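Local coordinates for cytolethal distending toxin protein B (Haemophilus ducreyi, PDB 1SR4) that probably acts as the DNase I-like nuclease subunit of a three-chain bacterial genotoxin that damages the DNA of host cells, at residues R28-G33 with N242-Q247; G130-F135 with V169-V174; T199-P204 with Y217-D222. All coordinates share one frame; numbering follows the deposited sequence.

In the fold
Contact 1 opens first, at the end of helix 20-31, and closes only near the C terminus, when 242-247 returns to it; the long loop between holds both other contacts. Within that loop contact 2 pairs 130-135 with 169-174, with helix 147-159 in the connection between them, and closes before contact 3 joins 199-204 to 217-222 through a much shorter excursion. Contacts 2 and 3 thus follow in series and share the six-stranded sheet, where strand 171-175 adjoins strand 216-221 through the probable hydrogen bonds V174 N to I219 O and H221 N to W172 O. Contact 1 lies apart, its centre 23 to 25 Å from theirs, tying a helix end to the loop before the final strand.

Contact 1: R28-G33 with N242-Q247; sequences RQLLSG and NQLRSQ
A mainly polar, buried contact joins the C-terminal end of helix 20-31 to the irregular loop between strands 235-239 and 255-259. Two glutamine side chains carry it, one from each side. Q29 sends an extended chain off the helix to the loop, where its amide meets a backbone N-H and a serine hydroxyl. Q29 OE1 takes the backbone N of R245 at 3.0 Å, the donor standing above the carbonyl plane, 54° out of it. Q29 NE2 gives a straighter bond to S246 OG, 3.0 Å long with 167° at the hydrogen and nearly in the amide plane. Gripped at both ends, the amide has its flip state defined.

Q243 answers in the reverse direction, with a chain bent at chi2 (-56°) that folds its amide back to the carbonyls at the helix end. Q243 NE2 donates to S32 O at 2.8 Å, close to the planes of both the amide and the carbonyl, and makes a weak bond to Q29 O at 2.9 Å. Carbonyls where the helix runs out are thereby supplied with donors. A water lies within hydrogen-bonding range of both Q29 O and Q243 O, and sits 3.7 Å above the guanidinium plane of R245. That guanidinium braces the loop from within: R245 NH1 hydrogen-bonds to N242 O at 2.9 Å and L244 O at 3.1 Å, while NH2 binds S58 O of the subunit A chain. Beside this polar network, L30 CD2 and L244 CD2 meet at 4.2 Å, the two leucines side by side and pointing the same way.

R245 lies against F60 of the subunit A chain and T102 of the protein C chain, while L30 packs on P254 where helix 20-31 meets the loop between strands 235-239 and 255-259.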
loop_
_atom_site.group_PDB
_atom_site.type_symbol
_atom_site.label_atom_id
_atom_site.label_comp_id
_atom_site.label_asym_id
_atom_site.label_seq_id
_atom_site.Cartn_x
_atom_site.Cartn_y
_atom_site.Cartn_z
ATOM N N ARG B 28 -5.755 -3.789 -0.212
ATOM C CA ARG B 28 -5.629 -5.212 -0.505
ATOM C C ARG B 28 -4.169 -5.661 -0.426
ATOM O O ARG B 28 -3.868 -6.715 0.114
ATOM C CB ARG B 28 -6.187 -5.537 -1.895
ATOM C CG ARG B 28 -7.664 -5.191 -2.068
ATOM C CD ARG B 28 -8.160 -5.532 -3.474
ATOM N NE ARG B 28 -8.297 -6.961 -3.613
ATOM C CZ ARG B 28 -9.453 -7.599 -3.663
ATOM N NH1 ARG B 28 -10.594 -6.936 -3.608
ATOM N NH2 ARG B 28 -9.451 -8.910 -3.714
ATOM N N GLN B 29 -3.255 -4.866 -0.961
ATOM C CA GLN B 29 -1.848 -5.242 -0.909
ATOM C C GLN B 29 -1.274 -5.230 0.513
ATOM O O GLN B 29 -0.396 -6.036 0.839
ATOM C CB GLN B 29 -1.030 -4.332 -1.858
ATOM C CG GLN B 29 -1.303 -4.645 -3.343
ATOM C CD GLN B 29 -0.741 -3.616 -4.337
ATOM O OE1 GLN B 29 0.094 -2.777 -3.985
ATOM N NE2 GLN B 29 -1.197 -3.697 -5.602
ATOM N N LEU B 30 -1.770 -4.344 1.375
ATOM C CA LEU B 30 -1.260 -4.283 2.746
ATOM C C LEU B 30 -1.648 -5.528 3.551
ATOM O O LEU B 30 -0.974 -5.899 4.521
ATOM C CB LEU B 30 -1.790 -3.026 3.467
ATOM C CG LEU B 30 -1.421 -1.677 2.822
ATOM C CD1 LEU B 30 -2.008 -0.558 3.675
ATOM C CD2 LEU B 30 0.103 -1.504 2.706
ATOM N N LEU B 31 -2.741 -6.164 3.151
ATOM C CA LEU B 31 -3.229 -7.354 3.854
ATOM C C LEU B 31 -2.778 -8.708 3.289
ATOM O O LEU B 31 -2.957 -9.733 3.932
ATOM C CB LEU B 31 -4.764 -7.324 3.873
ATOM C CG LEU B 31 -5.414 -6.136 4.589
ATOM C CD1 LEU B 31 -6.860 -5.957 4.121
ATOM C CD2 LEU B 31 -5.341 -6.354 6.087
ATOM N N SER B 32 -2.195 -8.733 2.099
ATOM C CA SER B 32 -1.836 -10.028 1.529
ATOM C C SER B 32 -0.442 -10.549 1.779
ATOM O O SER B 32 0.418 -9.857 2.328
ATOM C CB SER B 32 -2.113 -10.036 0.030
ATOM O OG SER B 32 -1.359 -9.055 -0.621
ATOM N N GLY B 33 -0.245 -11.804 1.383
ATOM C CA GLY B 33 1.047 -12.434 1.526
ATOM C C GLY B 33 1.386 -12.789 2.951
ATOM O O GLY B 33 0.649 -12.465 3.878
ATOM N N ASN B 242 7.455 -3.095 1.811
ATOM C CA ASN B 242 7.572 -4.476 1.350
ATOM C C ASN B 242 6.239 -5.037 0.826
ATOM O O ASN B 242 6.210 -6.082 0.173
ATOM C CB ASN B 242 8.124 -5.355 2.479
ATOM C CG ASN B 242 7.310 -5.266 3.743
ATOM O OD1 ASN B 242 7.046 -4.178 4.257
ATOM N ND2 ASN B 242 6.912 -6.415 4.261
ATOM N N GLN B 243 5.148 -4.324 1.087
ATOM C CA GLN B 243 3.834 -4.775 0.641
ATOM C C GLN B 243 3.354 -4.168 -0.690
ATOM O O GLN B 243 2.460 -4.726 -1.340
ATOM C CB GLN B 243 2.792 -4.475 1.718
ATOM C CG GLN B 243 2.898 -5.327 2.979
ATOM C CD GLN B 243 2.836 -6.825 2.700
ATOM O OE1 GLN B 243 3.864 -7.496 2.660
ATOM N NE2 GLN B 243 1.626 -7.352 2.504
ATOM N N LEU B 244 3.982 -3.072 -1.119
ATOM C CA LEU B 244 3.564 -2.371 -2.335
ATOM C C LEU B 244 3.932 -3.004 -3.683
ATOM O O LEU B 244 5.031 -3.525 -3.861
ATOM C CB LEU B 244 4.083 -0.925 -2.287
ATOM C CG LEU B 244 3.865 -0.206 -0.948
ATOM C CD1 LEU B 244 4.340 1.232 -1.053
ATOM C CD2 LEU B 244 2.391 -0.232 -0.568
ATOM N N ARG B 245 2.987 -2.944 -4.620
ATOM C CA ARG B 245 3.168 -3.459 -5.984
ATOM C C ARG B 245 2.541 -2.413 -6.915
ATOM O O ARG B 245 2.397 -2.644 -8.105
ATOM C CB ARG B 245 2.413 -4.772 -6.161
ATOM C CG ARG B 245 2.639 -5.805 -5.046
ATOM C CD ARG B 245 4.018 -6.413 -5.116
ATOM N NE ARG B 245 4.166 -7.540 -4.178
ATOM C CZ ARG B 245 4.740 -7.451 -2.977
ATOM N NH1 ARG B 245 5.226 -6.289 -2.545
ATOM N NH2 ARG B 245 4.839 -8.530 -2.209
ATOM N N SER B 246 2.190 -1.258 -6.342
ATOM C CA SER B 246 1.523 -0.172 -7.061
ATOM C C SER B 246 1.829 1.192 -6.463
ATOM O O SER B 246 2.406 1.302 -5.386
ATOM C CB SER B 246 -0.004 -0.324 -6.948
ATOM O OG SER B 246 -0.486 -1.532 -7.513
ATOM N N GLN B 247 1.384 2.227 -7.168
ATOM C CA GLN B 247 1.485 3.590 -6.675
ATOM C C GLN B 247 0.662 3.601 -5.370
ATOM O O GLN B 247 -0.319 2.842 -5.236
ATOM C CB GLN B 247 0.828 4.540 -7.681
ATOM C CG GLN B 247 0.472 5.932 -7.150
ATOM C CD GLN B 247 1.695 6.740 -6.756
ATOM O OE1 GLN B 247 2.533 6.274 -5.969
ATOM N NE2 GLN B 247 1.807 7.958 -7.293
HETATM O O HOH W 1 1.516 -7.024 -1.078
#

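Contact 2: G130-F135 with V169-V174; sequences GTDVFF and VYSWMV
With chi1 at -168°, V133 holds CG1 anti to its backbone N and leaves CG2 beside that N, where it meets Y170 CD2 at 4.0 Å. F135 (chi1 -67°) swings its ring back so that an edge lies near M173 O and W172 CB. M173, with chi1 at an unusual -149° and extended beyond CG, brings SD to the edge of the F134 ring, 5.5 Å from its centroid, a Met-aromatic contact. W172 CG takes the crowded position between N and carbonyl carbon; the indole turns away to F158 and H221, its NE1 bonded to N159 OD1.

Strands 132-135 and 171-174 are parallel neighbours, joined through helix 147-159 in a beta-alpha-beta crossover. S171 N donates to T131 O at 2.9 Å and V133 N to S171 O at 2.8 Å. The same alternation continues with M173 N to V133 O at 2.9 Å and F135 N to M173 O at 2.8 Å. F135, W172 and V174 pack on helix 147-159. Backbone bonds thus fix the register; apolar contacts dominate the face of V133, F135, W172 and V174, while the other mixes F134 and M173 with the polar D132 and S171, S171 OG being bonded to A223 N.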
loop_
_atom_site.group_PDB
_atom_site.type_symbol
_atom_site.label_atom_id
_atom_site.label_comp_id
_atom_site.label_asym_id
_atom_site.label_seq_id
_atom_site.Cartn_x
_atom_site.Cartn_y
_atom_site.Cartn_z
ATOM N N GLY B 130 -8.599 -10.827 22.683
ATOM C CA GLY B 130 -7.991 -11.421 23.860
ATOM C C GLY B 130 -7.537 -10.333 24.821
ATOM O O GLY B 130 -8.335 -9.496 25.238
ATOM N N THR B 131 -6.258 -10.333 25.176
ATOM C CA THR B 131 -5.730 -9.336 26.100
ATOM C C THR B 131 -5.001 -8.156 25.435
ATOM O O THR B 131 -4.271 -7.419 26.102
ATOM C CB THR B 131 -4.772 -9.989 27.098
ATOM O OG1 THR B 131 -3.721 -10.649 26.377
ATOM C CG2 THR B 131 -5.516 -11.011 27.960
ATOM N N ASP B 132 -5.193 -7.980 24.128
ATOM C CA ASP B 132 -4.550 -6.877 23.407
ATOM C C ASP B 132 -5.624 -5.994 22.759
ATOM O O ASP B 132 -6.570 -6.494 22.133
ATOM C CB ASP B 132 -3.610 -7.425 22.333
ATOM C CG ASP B 132 -2.582 -8.381 22.894
ATOM O OD1 ASP B 132 -1.722 -7.942 23.692
ATOM O OD2 ASP B 132 -2.646 -9.576 22.539
ATOM N N VAL B 133 -5.470 -4.683 22.908
ATOM C CA VAL B 133 -6.437 -3.736 22.371
ATOM C C VAL B 133 -5.747 -2.842 21.356
ATOM O O VAL B 133 -4.665 -2.314 21.621
ATOM C CB VAL B 133 -7.038 -2.881 23.502
ATOM C CG1 VAL B 133 -8.251 -2.095 22.985
ATOM C CG2 VAL B 133 -7.447 -3.794 24.664
ATOM N N PHE B 134 -6.388 -2.674 20.199
ATOM C CA PHE B 134 -5.830 -1.892 19.099
ATOM C C PHE B 134 -6.727 -0.737 18.678
ATOM O O PHE B 134 -7.871 -0.946 18.306
ATOM C CB PHE B 134 -5.611 -2.831 17.908
ATOM C CG PHE B 134 -4.757 -4.035 18.226
ATOM C CD1 PHE B 134 -3.366 -3.975 18.102
ATOM C CD2 PHE B 134 -5.344 -5.233 18.628
ATOM C CE1 PHE B 134 -2.570 -5.094 18.371
ATOM C CE2 PHE B 134 -4.567 -6.366 18.899
ATOM C CZ PHE B 134 -3.174 -6.300 18.770
ATOM N N PHE B 135 -6.199 0.484 18.715
ATOM C CA PHE B 135 -6.967 1.672 18.331
ATOM C C PHE B 135 -6.454 2.349 17.055
ATOM O O PHE B 135 -5.260 2.326 16.759
ATOM C CB PHE B 135 -6.899 2.739 19.437
ATOM C CG PHE B 135 -7.598 2.368 20.714
ATOM C CD1 PHE B 135 -8.921 2.749 20.930
ATOM C CD2 PHE B 135 -6.925 1.669 21.715
ATOM C CE1 PHE B 135 -9.565 2.441 22.128
ATOM C CE2 PHE B 135 -7.547 1.353 22.917
ATOM C CZ PHE B 135 -8.872 1.738 23.130
ATOM N N VAL B 169 -4.522 -6.135 32.931
ATOM C CA VAL B 169 -3.519 -6.964 32.284
ATOM C C VAL B 169 -3.540 -6.748 30.762
ATOM O O VAL B 169 -2.836 -7.431 30.024
ATOM C CB VAL B 169 -3.747 -8.460 32.574
ATOM C CG1 VAL B 169 -3.625 -8.723 34.077
ATOM C CG2 VAL B 169 -5.108 -8.898 32.045
ATOM N N TYR B 170 -4.339 -5.794 30.296
ATOM C CA TYR B 170 -4.430 -5.549 28.857
ATOM C C TYR B 170 -3.289 -4.708 28.305
ATOM O O TYR B 170 -2.859 -3.732 28.925
ATOM C CB TYR B 170 -5.731 -4.828 28.501
ATOM C CG TYR B 170 -7.013 -5.624 28.621
ATOM C CD1 TYR B 170 -7.013 -6.981 28.950
ATOM C CD2 TYR B 170 -8.237 -5.008 28.389
ATOM C CE1 TYR B 170 -8.216 -7.699 29.042
ATOM C CE2 TYR B 170 -9.427 -5.702 28.479
ATOM C CZ TYR B 170 -9.416 -7.040 28.800
ATOM O OH TYR B 170 -10.608 -7.710 28.841
ATOM N N SER B 171 -2.795 -5.103 27.140
ATOM C CA SER B 171 -1.780 -4.331 26.453
ATOM C C SER B 171 -2.606 -3.565 25.415
ATOM O O SER B 171 -3.589 -4.097 24.901
ATOM C CB SER B 171 -0.782 -5.251 25.746
ATOM O OG SER B 171 0.154 -5.799 26.655
ATOM N N TRP B 172 -2.239 -2.323 25.123
ATOM C CA TRP B 172 -2.969 -1.544 24.127
ATOM C C TRP B 172 -2.006 -0.765 23.234
ATOM O O TRP B 172 -0.919 -0.385 23.664
ATOM C CB TRP B 172 -3.986 -0.588 24.769
ATOM C CG TRP B 172 -3.488 0.279 25.896
ATOM C CD1 TRP B 172 -3.553 0.002 27.231
ATOM C CD2 TRP B 172 -2.923 1.593 25.789
ATOM N NE1 TRP B 172 -3.076 1.064 27.960
ATOM C CE2 TRP B 172 -2.682 2.054 27.100
ATOM C CE3 TRP B 172 -2.596 2.427 24.709
ATOM C CZ2 TRP B 172 -2.135 3.311 27.368
ATOM C CZ3 TRP B 172 -2.047 3.685 24.975
ATOM C CH2 TRP B 172 -1.824 4.110 26.296
ATOM N N MET B 173 -2.430 -0.546 21.992
ATOM C CA MET B 173 -1.643 0.133 20.969
ATOM C C MET B 173 -2.541 1.143 20.237
ATOM O O MET B 173 -3.587 0.774 19.717
ATOM C CB MET B 173 -1.170 -0.923 19.981
ATOM C CG MET B 173 0.129 -0.662 19.321
ATOM S SD MET B 173 0.514 -2.053 18.236
ATOM C CE MET B 173 1.582 -1.251 17.156
ATOM N N VAL B 174 -2.117 2.402 20.189
ATOM C CA VAL B 174 -2.871 3.467 19.534
ATOM C C VAL B 174 -2.094 3.793 18.256
ATOM O O VAL B 174 -0.967 4.271 18.319
ATOM C CB VAL B 174 -2.957 4.699 20.457
ATOM C CG1 VAL B 174 -3.750 5.803 19.783
ATOM C CG2 VAL B 174 -3.604 4.293 21.774
#

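Contact 3: T199-P204 with Y217-D222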
loop_
_atom_site.group_PDB
_atom_site.type_symbol
_atom_site.label_atom_id
_atom_site.label_comp_id
_atom_site.label_asym_id
_atom_site.label_seq_id
_atom_site.Cartn_x
_atom_site.Cartn_y
_atom_site.Cartn_z
ATOM N N THR B 199 4.065 4.377 28.645
ATOM C CA THR B 199 3.911 4.241 27.194
ATOM C C THR B 199 5.203 4.464 26.442
ATOM O O THR B 199 6.163 5.015 26.975
ATOM C CB THR B 199 2.908 5.260 26.623
ATOM O OG1 THR B 199 3.364 6.584 26.935
ATOM C CG2 THR B 199 1.520 5.030 27.195
ATOM N N ILE B 200 5.215 4.045 25.183
ATOM C CA ILE B 200 6.389 4.237 24.361
ATOM C C ILE B 200 5.917 4.533 22.941
ATOM O O ILE B 200 5.056 3.834 22.409
ATOM C CB ILE B 200 7.313 2.979 24.424
ATOM C CG1 ILE B 200 8.681 3.285 23.805
ATOM C CG2 ILE B 200 6.610 1.777 23.806
ATOM C CD1 ILE B 200 8.728 3.212 22.349
ATOM N N ILE B 201 6.464 5.598 22.359
ATOM C CA ILE B 201 6.122 5.994 20.998
ATOM C C ILE B 201 7.009 5.194 20.042
ATOM O O ILE B 201 8.228 5.180 20.204
ATOM C CB ILE B 201 6.411 7.495 20.740
ATOM C CG1 ILE B 201 5.545 8.393 21.639
ATOM C CG2 ILE B 201 6.160 7.824 19.268
ATOM C CD1 ILE B 201 4.116 8.346 21.324
ATOM N N ILE B 202 6.398 4.521 19.066
ATOM C CA ILE B 202 7.150 3.753 18.074
ATOM C C ILE B 202 6.844 4.398 16.726
ATOM O O ILE B 202 5.692 4.367 16.261
ATOM C CB ILE B 202 6.725 2.247 18.037
ATOM C CG1 ILE B 202 7.122 1.537 19.340
ATOM C CG2 ILE B 202 7.475 1.521 16.932
ATOM C CD1 ILE B 202 6.196 1.788 20.479
ATOM N N ALA B 203 7.874 4.962 16.096
ATOM C CA ALA B 203 7.695 5.663 14.822
ATOM C C ALA B 203 8.852 5.555 13.832
ATOM O O ALA B 203 9.993 5.357 14.218
ATOM C CB ALA B 203 7.418 7.154 15.103
ATOM N N PRO B 204 8.562 5.686 12.531
ATOM C CA PRO B 204 9.648 5.607 11.541
ATOM C C PRO B 204 10.474 6.878 11.688
ATOM O O PRO B 204 10.055 7.808 12.366
ATOM C CB PRO B 204 8.929 5.645 10.190
ATOM C CG PRO B 204 7.450 5.448 10.508
ATOM C CD PRO B 204 7.263 5.986 11.899
ATOM N N TYR B 217 2.217 6.984 13.100
ATOM C CA TYR B 217 2.994 6.072 13.911
ATOM C C TYR B 217 2.130 5.499 15.019
ATOM O O TYR B 217 0.900 5.500 14.925
ATOM C CB TYR B 217 4.244 6.781 14.473
ATOM C CG TYR B 217 3.987 8.148 15.083
ATOM C CD1 TYR B 217 3.738 8.295 16.449
ATOM C CD2 TYR B 217 4.011 9.302 14.292
ATOM C CE1 TYR B 217 3.519 9.567 17.018
ATOM C CE2 TYR B 217 3.793 10.572 14.843
ATOM C CZ TYR B 217 3.544 10.696 16.204
ATOM O OH TYR B 217 3.292 11.939 16.743
ATOM N N ALA B 218 2.766 4.988 16.058
ATOM C CA ALA B 218 2.011 4.395 17.147
ATOM C C ALA B 218 2.544 4.737 18.532
ATOM O O ALA B 218 3.678 5.198 18.689
ATOM C CB ALA B 218 1.989 2.869 16.972
ATOM N N ILE B 219 1.695 4.533 19.533
ATOM C CA ILE B 219 2.090 4.701 20.917
ATOM C C ILE B 219 1.479 3.487 21.610
ATOM O O ILE B 219 0.312 3.138 21.374
ATOM C CB ILE B 219 1.587 6.022 21.558
ATOM C CG1 ILE B 219 2.094 6.084 23.005
ATOM C CG2 ILE B 219 0.069 6.111 21.513
ATOM C CD1 ILE B 219 2.093 7.486 23.616
ATOM N N LEU B 220 2.255 2.812 22.444
ATOM C CA LEU B 220 1.696 1.625 23.081
ATOM C C LEU B 220 2.027 1.432 24.543
ATOM O O LEU B 220 2.932 2.058 25.076
ATOM C CB LEU B 220 2.132 0.382 22.311
ATOM C CG LEU B 220 3.622 0.062 22.236
ATOM C CD1 LEU B 220 4.062 -0.697 23.487
ATOM C CD2 LEU B 220 3.875 -0.810 21.006
ATOM N N HIS B 221 1.250 0.571 25.185
ATOM C CA HIS B 221 1.478 0.224 26.576
ATOM C C HIS B 221 1.567 -1.298 26.582
ATOM O O HIS B 221 0.609 -1.983 26.215
ATOM C CB HIS B 221 0.320 0.663 27.479
ATOM C CG HIS B 221 0.372 0.041 28.843
ATOM N ND1 HIS B 221 1.406 0.275 29.725
ATOM C CD2 HIS B 221 -0.427 -0.876 29.438
ATOM C CE1 HIS B 221 1.245 -0.474 30.802
ATOM N NE2 HIS B 221 0.140 -1.182 30.653
ATOM N N ASP B 222 2.726 -1.831 26.952
ATOM C CA ASP B 222 2.889 -3.278 27.015
ATOM C C ASP B 222 2.750 -3.691 28.474
ATOM O O ASP B 222 3.630 -3.412 29.281
ATOM C CB ASP B 222 4.265 -3.697 26.510
ATOM C CG ASP B 222 4.453 -5.204 26.533
ATOM O OD1 ASP B 222 3.727 -5.900 27.276
ATOM O OD2 ASP B 222 5.337 -5.698 25.815
#
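The pairing of strand 200-202 with strand 216-221 forms one margin of the six-stranded sheet, 200-202 being its outermost strand within the chain. The two run antiparallel, their short axes at 151°. I200 and L220 are a hydrogen-bonded pair: I200 N gives to L220 O at 3.0 Å, and L220 N returns to I200 O at 3.0 Å. A second such pair follows, with I202 N to A218 O at 2.8 Å and A218 N to I202 O at 3.0 Å, so that I201 and I219 face each other as the non-hydrogen-bonded pair between them.

L220 CG sits in the crowded position between N and carbonyl carbon (chi1 62°), and a chi2 of 84° turns CD1 to I200 and CD2 to I202. L220 CD1 lies against I200 CG2 at 3.6 Å, the two chains side by side, while L220 CD2 meets I202 CD1 at 3.5 Å where the chains cross obliquely. In the two-sheet architecture of the DNase I-like fold this face looks toward the other sheet: I202 touches A237 and L220 touches I235, both on strand 235-239. I201 and I219 point to the reverse face, against L185 and L189 of helix 182-189.

Y217, opposite A203 just past the end of strand 200-202, likewise adopts the crowded chi1, turning its ring over toward I201 and A203. I201 CG2 approaches Y217 CD1 at 3.7 Å, and A203 CB comes to 3.6 Å from Y217 CG. The ring also stacks with F178, and its OH is hydrogen-bonded to R180 O. T199 crosses I219 obliquely at the opposite end of the pairing, its OG1 bonded to V195 O.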